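PDB 6RA3: putative dioxygenase (1H-3-hydroxy-4-oxoquinaldine 2,4-dioxygenase) from Mycobacteroides abscessus subsp. abscessus, which catalyses the ring-cleaving dioxygenation of the Pseudomonas quinolone signal (PQS) to N-octanoylanthranilate and carbon monoxide, on an alpha/beta-hydrolase fold. Local coordinates for residues A[80-84]-A[85-89]; A[157-161]-A[162-166]. All blocks are in the same frame, centred on the assembly; numbering follows the deposited sequence.

Contact 1 of 2, residues A[80-84]-A[85-89]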
loop_
_atom_site.group_PDB
_atom_site.type_symbol
_atom_site.label_atom_id
_atom_site.label_comp_id
_atom_site.label_asym_id
_atom_site.label_seq_id
_atom_site.Cartn_x
_atom_site.Cartn_y
_atom_site.Cartn_z
ATOM N N GLY A 80 -16.308 -12.356 11.572
ATOM C CA GLY A 80 -15.834 -13.364 10.639
ATOM C C GLY A 80 -14.341 -13.239 10.397
ATOM O O GLY A 80 -13.635 -14.245 10.252
ATOM N N LEU A 81 -13.846 -12.000 10.358
ATOM C CA LEU A 81 -12.414 -11.758 10.198
ATOM C C LEU A 81 -11.633 -12.294 11.396
ATOM O O LEU A 81 -10.591 -12.934 11.234
ATOM C CB LEU A 81 -12.151 -10.264 10.036
ATOM C CG LEU A 81 -10.707 -9.895 9.699
ATOM C CD1 LEU A 81 -10.434 -10.186 8.222
ATOM C CD2 LEU A 81 -10.440 -8.472 10.030
ATOM N N LEU A 82 -12.129 -12.056 12.606
ATOM C CA LEU A 82 -11.392 -12.479 13.800
ATOM C C LEU A 82 -11.318 -14.008 13.917
ATOM O O LEU A 82 -10.259 -14.561 14.271
ATOM C CB LEU A 82 -12.029 -11.833 15.028
ATOM C CG LEU A 82 -11.929 -10.309 14.969
ATOM C CD1 LEU A 82 -12.790 -9.552 16.036
ATOM C CD2 LEU A 82 -10.488 -9.809 15.105
ATOM N N ASP A 83 -12.419 -14.707 13.622
ATOM C CA ASP A 83 -12.397 -16.162 13.523
ATOM C C ASP A 83 -11.376 -16.638 12.495
ATOM O O ASP A 83 -10.675 -17.621 12.729
ATOM C CB ASP A 83 -13.781 -16.686 13.157
ATOM C CG ASP A 83 -14.822 -16.459 14.260
ATOM O OD1 ASP A 83 -14.458 -15.982 15.360
ATOM O OD2 ASP A 83 -16.016 -16.740 14.003
ATOM N N ALA A 84 -11.287 -15.958 11.342
ATOM C CA ALA A 84 -10.315 -16.344 10.328
ATOM C C ALA A 84 -8.884 -16.100 10.812
ATOM O O ALA A 84 -7.975 -16.879 10.494
ATOM C CB ALA A 84 -10.577 -15.586 9.023
ATOM N N LEU A 85 -8.664 -15.035 11.577
ATOM C CA LEU A 85 -7.340 -14.719 12.116
ATOM C C LEU A 85 -7.039 -15.434 13.433
ATOM O O LEU A 85 -6.027 -15.117 14.078
ATOM C CB LEU A 85 -7.201 -13.223 12.318
ATOM C CG LEU A 85 -7.286 -12.348 11.061
ATOM C CD1 LEU A 85 -7.411 -10.883 11.434
ATOM C CD2 LEU A 85 -6.070 -12.563 10.179
ATOM N N GLU A 86 -7.881 -16.397 13.805
ATOM C CA GLU A 86 -7.847 -17.118 15.080
ATOM C C GLU A 86 -7.567 -16.192 16.259
ATOM O O GLU A 86 -6.700 -16.443 17.107
ATOM C CB GLU A 86 -6.835 -18.245 15.032
ATOM C CG GLU A 86 -7.086 -19.211 13.923
ATOM C CD GLU A 86 -5.947 -20.201 13.783
ATOM O OE1 GLU A 86 -5.757 -21.033 14.716
ATOM O OE2 GLU A 86 -5.239 -20.118 12.743
ATOM N N VAL A 87 -8.326 -15.112 16.315
ATOM C CA VAL A 87 -8.373 -14.261 17.488
ATOM C C VAL A 87 -9.404 -14.877 18.413
ATOM O O VAL A 87 -10.549 -15.099 18.010
ATOM C CB VAL A 87 -8.738 -12.823 17.123
ATOM C CG1 VAL A 87 -9.018 -12.016 18.380
ATOM C CG2 VAL A 87 -7.607 -12.193 16.313
ATOM N N ASP A 88 -8.991 -15.206 19.632
ATOM C CA ASP A 88 -9.959 -15.676 20.615
ATOM C C ASP A 88 -10.550 -14.471 21.343
ATOM O O ASP A 88 -11.409 -13.768 20.795
ATOM C CB ASP A 88 -9.325 -16.676 21.587
ATOM C CG ASP A 88 -10.378 -17.393 22.450
ATOM O OD1 ASP A 88 -11.603 -17.125 22.275
ATOM O OD2 ASP A 88 -9.988 -18.237 23.293
ATOM N N SER A 89 -10.097 -14.198 22.561
ATOM C CA SER A 89 -10.697 -13.119 23.325
ATOM C C SER A 89 -10.150 -11.783 22.846
ATOM O O SER A 89 -8.969 -11.655 22.507
ATOM C CB SER A 89 -10.454 -13.300 24.826
ATOM O OG SER A 89 -9.071 -13.303 25.146
#

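Contact 2 of 2, residues A[157-161]-A[162-166]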
loop_
_atom_site.group_PDB
_atom_site.type_symbol
_atom_site.label_atom_id
_atom_site.label_comp_id
_atom_site.label_asym_id
_atom_site.label_seq_id
_atom_site.Cartn_x
_atom_site.Cartn_y
_atom_site.Cartn_z
ATOM N N ALA A 157 -14.416 21.758 16.213
ATOM C CA ALA A 157 -14.630 22.745 17.271
ATOM C C ALA A 157 -13.505 23.778 17.290
ATOM O O ALA A 157 -13.076 24.245 18.346
ATOM C CB ALA A 157 -14.761 22.060 18.629
ATOM N N GLY A 158 -13.010 24.131 16.106
ATOM C CA GLY A 158 -11.873 25.024 16.022
ATOM C C GLY A 158 -10.653 24.538 16.795
ATOM O O GLY A 158 -10.138 25.256 17.657
ATOM N N THR A 159 -10.189 23.322 16.509
ATOM C CA THR A 159 -8.938 22.793 17.043
ATOM C C THR A 159 -7.743 23.188 16.159
ATOM O O THR A 159 -7.893 23.541 14.990
ATOM C CB THR A 159 -9.024 21.270 17.150
ATOM O OG1 THR A 159 -7.782 20.743 17.635
ATOM C CG2 THR A 159 -9.336 20.642 15.772
ATOM N N THR A 160 -6.540 23.133 16.739
ATOM C CA THR A 160 -5.306 23.256 15.962
ATOM C C THR A 160 -4.470 21.974 16.000
ATOM O O THR A 160 -3.325 21.972 15.527
ATOM C CB THR A 160 -4.447 24.456 16.425
ATOM O OG1 THR A 160 -4.097 24.322 17.810
ATOM C CG2 THR A 160 -5.181 25.781 16.212
ATOM N N ASN A 161 -5.010 20.883 16.542
ATOM C CA ASN A 161 -4.301 19.606 16.578
ATOM C C ASN A 161 -4.002 19.092 15.163
ATOM O O ASN A 161 -4.918 18.748 14.410
ATOM C CB ASN A 161 -5.127 18.589 17.369
ATOM C CG ASN A 161 -4.460 17.251 17.459
ATOM O OD1 ASN A 161 -4.428 16.502 16.482
ATOM N ND2 ASN A 161 -3.933 16.923 18.634
ATOM N N GLN A 162 -2.720 19.030 14.792
ATOM C CA GLN A 162 -2.353 18.688 13.417
ATOM C C GLN A 162 -2.783 17.272 13.044
ATOM O O GLN A 162 -3.184 17.034 11.900
ATOM C CB GLN A 162 -0.842 18.871 13.226
ATOM C CG GLN A 162 -0.377 19.061 11.779
ATOM C CD GLN A 162 -0.957 20.313 11.129
ATOM O OE1 GLN A 162 -1.725 21.053 11.753
ATOM N NE2 GLN A 162 -0.591 20.554 9.871
ATOM N N ALA A 163 -2.736 16.326 13.990
ATOM C CA ALA A 163 -3.214 14.971 13.714
ATOM C C ALA A 163 -4.689 14.973 13.317
ATOM O O ALA A 163 -5.075 14.340 12.326
ATOM C CB ALA A 163 -2.989 14.062 14.932
ATOM N N VAL A 164 -5.533 15.653 14.096
ATOM C CA VAL A 164 -6.967 15.671 13.809
ATOM C C VAL A 164 -7.238 16.428 12.510
ATOM O O VAL A 164 -7.971 15.951 11.638
ATOM C CB VAL A 164 -7.756 16.266 14.993
ATOM C CG1 VAL A 164 -9.250 16.382 14.662
ATOM C CG2 VAL A 164 -7.605 15.398 16.211
ATOM N N LEU A 165 -6.628 17.603 12.350
ATOM C CA LEU A 165 -6.788 18.357 11.114
ATOM C C LEU A 165 -6.358 17.538 9.905
ATOM O O LEU A 165 -7.108 17.428 8.929
ATOM C CB LEU A 165 -5.989 19.653 11.177
ATOM C CG LEU A 165 -6.550 20.733 12.093
ATOM C CD1 LEU A 165 -5.647 21.929 12.021
ATOM C CD2 LEU A 165 -7.993 21.098 11.724
ATOM N N ASP A 166 -5.142 16.977 9.941
ATOM C CA ASP A 166 -4.644 16.218 8.799
ATOM C C ASP A 166 -5.557 15.038 8.483
ATOM O O ASP A 166 -5.827 14.750 7.311
ATOM C CB ASP A 166 -3.212 15.742 9.062
ATOM C CG ASP A 166 -2.174 16.823 8.782
ATOM O OD1 ASP A 166 -2.537 17.910 8.296
ATOM O OD2 ASP A 166 -0.985 16.585 9.049
#

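Contact 1 of 2, residues A[80-84]-A[85-89]
L82 and V87 face each other across the C-terminal end of helix 71-84, in a local contact where the chain leaves the helix, turns through L85 and E86 and heads for strand 90-95. The last i+4 bond runs from L85 N to L81 O at 2.9 Å, though L85 itself has already left helical phi/psi. Beyond it, the carbonyls of the final turn take up different donors. V87 N reaches back five residues to L82 O, 2.9 Å away and fairly straight at 167° about the hydrogen, while E86 N makes a weak bond of 3.2 Å to D83 O. Together these two bonds form a Schellman motif, with E86 at the C-prime position. Its phi is positive (42°), a backbone conformation more often taken by glycine and here adopted by a glutamate.

The apolar side chains complete the turn. V87 lays CG2 against CD2 of L82 at 3.9 Å, the usual hydrophobic partnership beside such a bond. L81 and L85, four residues apart, meet where L85 CD1 comes within 3.9 Å of L81 CG; L85 CG stands beside its own backbone N (chi1 -63°), which also brings it to 3.4 Å from L81 O. Leucine and valine suit these buried places because L81 and L85 also press on F14 of strand 10-17, whereas L82 packs on V26 and V87 on V24, both of strand 24-28. The carboxylates of D83 and E86 are engaged outside the turn: D83 forms a salt bridge with R113, and the E86 carboxylate accepts hydrogen bonds from W144 NE1 and F177 N of the second subunit, so this helix end also takes part in the subunit interface.

Contact 2 of 2, residues A[157-161]-A[162-166]
N161 meets the first turn of helix 162-170 as its N-cap, and the polar part of this local contact centres on that residue. Its side-chain OD1 accepts from V164 N at 2.8 Å; the donor lies in the plane of the amide carbonyl, and the angle about the hydrogen is 161°. With CG anti to its own backbone N (chi1 -180°), the amide reaches forward to the first turn, bringing OD1 to V164 N, where an NH has no preceding helical carbonyl to bind. Asparagine suits the place because a short side chain with a carbonyl oxygen can span that gap. The main chain of the same residue begins the regular helical pattern: L165 N donates to N161 O at 2.9 Å, almost linearly at 176°. Just upstream, N161 N donates to T159 OG1 at 3.0 Å, forming an ST turn just before the cap; the same hydroxyl oxygen is also hydrogen-bonded to E244.

Van der Waals contacts fill in around these bonds. V164 CG2, the branch beside that residue's own backbone N, lies 3.4 Å from N161 OD1, with the two side chains crossing at about a right angle. L165 CG sits 3.5 Å from N161 O, and T159 CG2 approaches L165 CD2 loosely at 4.3 Å.

The loop joins helix 144-156 to helix 162-170, and V164 and L165 both pack back on L156 at the end of the former. V164 also touches T245 and F247, the neighbours in sequence of the active-site residue H246, and reaches I250 and E251 of helix 248-251; N161 also touches E251.

Contacts 1 and 2 treat opposite ends of helices: 80-89 closes helix 71-84, while 157-166 opens helix 162-170. They lie on opposite sides of the chain's centre, with their own centres about 34 Å apart, and share no helix or strand. Four of seven touching residues are buried in contact 1, two of seven in contact 2. Contact 1 depends on main-chain bonds and aliphatic residues set against the sheet, and E86 and L85 also meet the second subunit; contact 2 adds a side-chain oxygen as cap to its main-chain bond and touches no other chain of the assembly. Contact 2 lies nearer the annotated active-site residue of its own chain, V164 being about 7 Å from H246 between side chains.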